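Local coordinates for Rev protein (Borrelia burgdorferi, PDB 5EQZ) that is of unknown function but, as a plasmid-encoded, largely helical protein with a lipoprotein signature, is probably membrane-attached in the spirochaete, at residues K83-N88 / W102-L107; P113-N118 / D124-N129. All coordinates share one frame; numbering follows the deposited sequence.

Overall arrangement
Both contacts lie at one end of an elongated, all-helical chain: the centres of contacts 1 and 2 lie about 15 and 24 Å from that of the chain, with about 12 Å between them. They follow in series: contact 1 pairs the end of helix 55-88 with helix 95-107, and contact 2 lays the loop that follows onto the start of helix 122-142. The two meet directly. Ile-86 CG2 packs 3.3 Å from Ser-127 OG, while Trp-102 CB lies 4.1 Å from Met-126 CE. Three helices thus gather here, with Ile-86 and Met-126 buried and the loop at the surface.

Contact 1: K83-N88 / W102-L107; sequences KNTIEN and WSEAKL
The carboxylate of Glu-104 presents one face to Thr-85: methyl CG2 sits almost straight above carbon CD, at 3.9 Å, and the two side chains cross at about a right angle. OE1 of Glu-104 forms a salt bridge with Lys-100, one turn back on the same helix. No hydrogen bond joins Thr-85 to the acid. A chi1 of -62° sets OG1 of Thr-85 beside the backbone N, where it bonds the carbonyl O of Ala-81, and leaves CG2 anti to that N, directed at Glu-104.

Beside this pair, Ile-86 and Glu-104 slide past each other in opposite directions, CG1 of Ile-86 lying 3.8 Å from CB of Glu-104. Their CA atoms are the nearest pair across the segments, 7.1 Å apart. The segments form an antiparallel helical hairpin, helix 95-107 running back along helix 55-88, their local axes 9.7 Å apart at an angle of 169°. Ile-86 reaches farther across through an extended chi2 of 171°, which carries CD1 to 4.1 Å from the backbone N of Ala-105 and 4.5 Å from its CB. The same isoleucine also packs on Ala-130 of helix 122-142, the third helix here, and Ala-105 touches Val-110 of the following loop.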
# COMPACT_ATOMS: atom_id res chain seq x y z
N LYS A 83 -2.08 12.19 -3.94
CA LYS A 83 -1.93 12.67 -5.32
C LYS A 83 -2.78 13.91 -5.55
O LYS A 83 -2.30 14.93 -6.08
CB LYS A 83 -2.33 11.57 -6.30
CG LYS A 83 -2.43 12.06 -7.76
CD LYS A 83 -3.09 10.99 -8.64
CE LYS A 83 -3.25 11.49 -10.06
NZ LYS A 83 -2.84 10.47 -11.06
N ASN A 84 -4.05 13.85 -5.14
CA ASN A 84 -4.95 14.97 -5.33
C ASN A 84 -4.43 16.21 -4.61
O ASN A 84 -4.34 17.30 -5.19
CB ASN A 84 -6.34 14.59 -4.84
CG ASN A 84 -7.35 15.68 -5.05
OD1 ASN A 84 -7.76 15.95 -6.18
ND2 ASN A 84 -7.74 16.34 -3.96
N THR A 85 -4.09 16.06 -3.32
CA THR A 85 -3.55 17.17 -2.54
C THR A 85 -2.33 17.79 -3.21
O THR A 85 -2.24 19.01 -3.36
CB THR A 85 -3.19 16.70 -1.14
OG1 THR A 85 -4.38 16.24 -0.48
CG2 THR A 85 -2.56 17.83 -0.34
N ILE A 86 -1.36 16.96 -3.61
CA ILE A 86 -0.14 17.50 -4.21
C ILE A 86 -0.47 18.26 -5.49
O ILE A 86 0.05 19.36 -5.72
CB ILE A 86 0.87 16.36 -4.49
CG1 ILE A 86 1.42 15.80 -3.17
CG2 ILE A 86 1.97 16.82 -5.42
CD1 ILE A 86 2.24 14.53 -3.35
N GLU A 87 -1.34 17.69 -6.32
CA GLU A 87 -1.72 18.37 -7.56
C GLU A 87 -2.36 19.73 -7.30
O GLU A 87 -2.14 20.67 -8.07
CB GLU A 87 -2.67 17.51 -8.37
CG GLU A 87 -2.02 16.32 -9.05
CD GLU A 87 -3.02 15.47 -9.79
OE1 GLU A 87 -4.22 15.53 -9.44
OE2 GLU A 87 -2.60 14.75 -10.72
N ASN A 88 -3.13 19.85 -6.23
CA ASN A 88 -3.90 21.06 -5.97
C ASN A 88 -3.14 22.13 -5.19
O ASN A 88 -3.69 23.21 -4.97
CB ASN A 88 -5.19 20.73 -5.24
CG ASN A 88 -6.18 20.00 -6.11
OD1 ASN A 88 -7.26 19.62 -5.66
ND2 ASN A 88 -5.84 19.82 -7.38
N TRP A 102 6.65 17.18 -0.18
CA TRP A 102 7.54 16.18 0.39
C TRP A 102 6.83 15.34 1.45
O TRP A 102 6.90 14.10 1.44
CB TRP A 102 8.77 16.87 0.97
CG TRP A 102 9.65 15.98 1.74
CD1 TRP A 102 10.61 15.14 1.25
CD2 TRP A 102 9.66 15.81 3.16
NE1 TRP A 102 11.22 14.46 2.28
CE2 TRP A 102 10.65 14.86 3.47
CE3 TRP A 102 8.92 16.38 4.21
CZ2 TRP A 102 10.92 14.46 4.78
CZ3 TRP A 102 9.19 15.99 5.50
CH2 TRP A 102 10.18 15.04 5.78
N SER A 103 6.11 15.99 2.37
CA SER A 103 5.52 15.26 3.49
C SER A 103 4.31 14.44 3.04
O SER A 103 4.09 13.34 3.56
CB SER A 103 5.12 16.23 4.60
OG SER A 103 3.96 16.95 4.24
N GLU A 104 3.53 14.95 2.08
CA GLU A 104 2.39 14.18 1.56
C GLU A 104 2.86 12.91 0.87
O GLU A 104 2.26 11.84 1.02
CB GLU A 104 1.58 15.04 0.59
CG GLU A 104 0.74 16.13 1.24
CD GLU A 104 -0.43 15.59 2.03
OE1 GLU A 104 -0.70 16.14 3.11
OE2 GLU A 104 -1.07 14.62 1.58
N ALA A 105 3.94 13.02 0.09
CA ALA A 105 4.50 11.83 -0.53
C ALA A 105 5.02 10.87 0.52
O ALA A 105 4.78 9.66 0.44
CB ALA A 105 5.60 12.22 -1.52
N LYS A 106 5.74 11.40 1.52
CA LYS A 106 6.34 10.54 2.54
C LYS A 106 5.28 9.76 3.29
O LYS A 106 5.47 8.57 3.61
CB LYS A 106 7.18 11.39 3.50
CG LYS A 106 7.77 10.62 4.66
CD LYS A 106 8.86 11.43 5.38
CE LYS A 106 9.23 10.76 6.70
NZ LYS A 106 9.93 11.70 7.64
N LEU A 107 4.12 10.38 3.56
CA LEU A 107 3.04 9.70 4.26
C LEU A 107 2.52 8.47 3.52
O LEU A 107 1.98 7.56 4.16
CB LEU A 107 1.88 10.68 4.51
CG LEU A 107 2.13 11.69 5.63
CD1 LEU A 107 0.96 12.66 5.76
CD2 LEU A 107 2.39 10.98 6.96

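Contact 2: P113-N118 / D124-N129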
# COMPACT_ATOMS: atom_id res chain seq x y z
N PRO A 113 12.91 14.08 -3.48
CA PRO A 113 13.88 15.01 -2.92
C PRO A 113 13.21 16.35 -2.65
O PRO A 113 12.41 16.83 -3.45
CB PRO A 113 14.94 15.13 -4.01
CG PRO A 113 14.21 14.82 -5.27
CD PRO A 113 13.23 13.73 -4.88
N LEU A 114 13.52 16.92 -1.49
CA LEU A 114 13.13 18.30 -1.19
C LEU A 114 14.09 19.21 -1.93
O LEU A 114 15.26 19.32 -1.58
CB LEU A 114 13.18 18.54 0.32
CG LEU A 114 12.67 19.88 0.86
CD1 LEU A 114 11.28 20.11 0.34
CD2 LEU A 114 12.68 19.81 2.37
N LEU A 115 13.62 19.84 -3.01
CA LEU A 115 14.47 20.73 -3.80
C LEU A 115 14.34 22.14 -3.23
O LEU A 115 13.59 22.99 -3.73
CB LEU A 115 14.11 20.68 -5.28
CG LEU A 115 14.09 19.28 -5.89
CD1 LEU A 115 13.61 19.33 -7.33
CD2 LEU A 115 15.47 18.67 -5.79
N GLY A 116 15.11 22.39 -2.17
CA GLY A 116 14.96 23.59 -1.37
C GLY A 116 15.49 24.87 -1.97
O GLY A 116 15.14 25.95 -1.48
N SER A 117 16.34 24.80 -2.99
CA SER A 117 16.89 26.04 -3.54
C SER A 117 15.81 26.80 -4.30
O SER A 117 14.72 26.29 -4.58
CB SER A 117 18.07 25.76 -4.46
OG SER A 117 17.59 25.43 -5.75
N ASN A 118 16.14 28.04 -4.67
CA ASN A 118 15.20 28.93 -5.34
C ASN A 118 15.09 28.70 -6.84
O ASN A 118 14.36 29.45 -7.50
CB ASN A 118 15.61 30.39 -5.10
N ASP A 124 6.85 22.79 -8.95
CA ASP A 124 6.18 22.02 -10.00
C ASP A 124 6.97 20.78 -10.36
O ASP A 124 6.39 19.78 -10.78
CB ASP A 124 5.96 22.87 -11.25
CG ASP A 124 4.77 23.80 -11.14
OD1 ASP A 124 3.64 23.32 -10.88
OD2 ASP A 124 4.95 25.02 -11.34
N LYS A 125 8.29 20.83 -10.23
CA LYS A 125 9.11 19.66 -10.53
C LYS A 125 8.99 18.61 -9.43
O LYS A 125 8.88 17.41 -9.73
CB LYS A 125 10.56 20.09 -10.72
CG LYS A 125 11.58 19.03 -10.46
CD LYS A 125 12.95 19.51 -10.94
CE LYS A 125 13.92 18.37 -11.11
NZ LYS A 125 13.83 17.78 -12.47
N MET A 126 9.02 19.03 -8.16
CA MET A 126 8.73 18.09 -7.09
C MET A 126 7.32 17.50 -7.23
O MET A 126 7.12 16.30 -7.05
CB MET A 126 8.87 18.76 -5.72
CG MET A 126 10.28 19.01 -5.26
SD MET A 126 10.13 19.94 -3.72
CE MET A 126 9.70 18.63 -2.60
N SER A 127 6.34 18.35 -7.54
CA SER A 127 4.98 17.87 -7.74
C SER A 127 4.94 16.78 -8.82
O SER A 127 4.40 15.69 -8.59
CB SER A 127 4.08 19.04 -8.13
OG SER A 127 2.72 18.69 -8.00
N LYS A 128 5.55 17.06 -9.97
CA LYS A 128 5.54 16.10 -11.08
C LYS A 128 6.18 14.78 -10.67
O LYS A 128 5.64 13.70 -10.97
CB LYS A 128 6.25 16.70 -12.30
N ASN A 129 7.33 14.83 -9.99
CA ASN A 129 8.00 13.61 -9.56
C ASN A 129 7.10 12.81 -8.62
O ASN A 129 6.91 11.60 -8.79
CB ASN A 129 9.33 13.96 -8.90
CG ASN A 129 10.14 12.73 -8.50
OD1 ASN A 129 9.83 11.61 -8.90
ND2 ASN A 129 11.17 12.94 -7.69
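Met-126 reaches out from its helix to the loop, and its sulfur accepts a weak but fairly straight hydrogen bond from Leu-115: N to SD is 3.6 Å, with 165° at the hydrogen. The methyl CE of Met-126 touches two unlike neighbours, 3.4 Å from the carbonyl O of Pro-113 and 3.7 Å from CD1 of Leu-114. The bend at chi3 (78°) swings CE out of the line of the otherwise extended chain to meet them. Leu-115 slides past the methionine in the opposite direction, its CG 3.9 Å from CG of Met-126. Its CD1 rests on the aliphatic part of Lys-125, 3.7 Å from CD, the two side chains crossing at about a right angle. Farther along, Pro-113 CD meets the amide end of Asn-129 at 3.6 Å from ND2, nearly in line with the CG-ND2 bond; this is a packing contact.

The segment 113-118 has no regular structure and belongs to the loop linking helix 95-107 to helix 122-142, laid over the start of the latter. Leu-115 is the centre of an inverse gamma turn, with a weak hydrogen bond from Gly-116 N to Leu-114 O. The carbonyl O of Leu-115 accepts a hydrogen bond from Lys-98 NZ and a weak one from Asn-122 ND2, which together probably steady the turn. Helix 95-107 backs the apolar cluster: Leu-114 packs on Lys-98 and Trp-102, Met-126 on Lys-98 and Ile-101. Pro-113, Leu-114 and Leu-115 all touch a crystal neighbour, and lattice packing may have some say in how the loop lies.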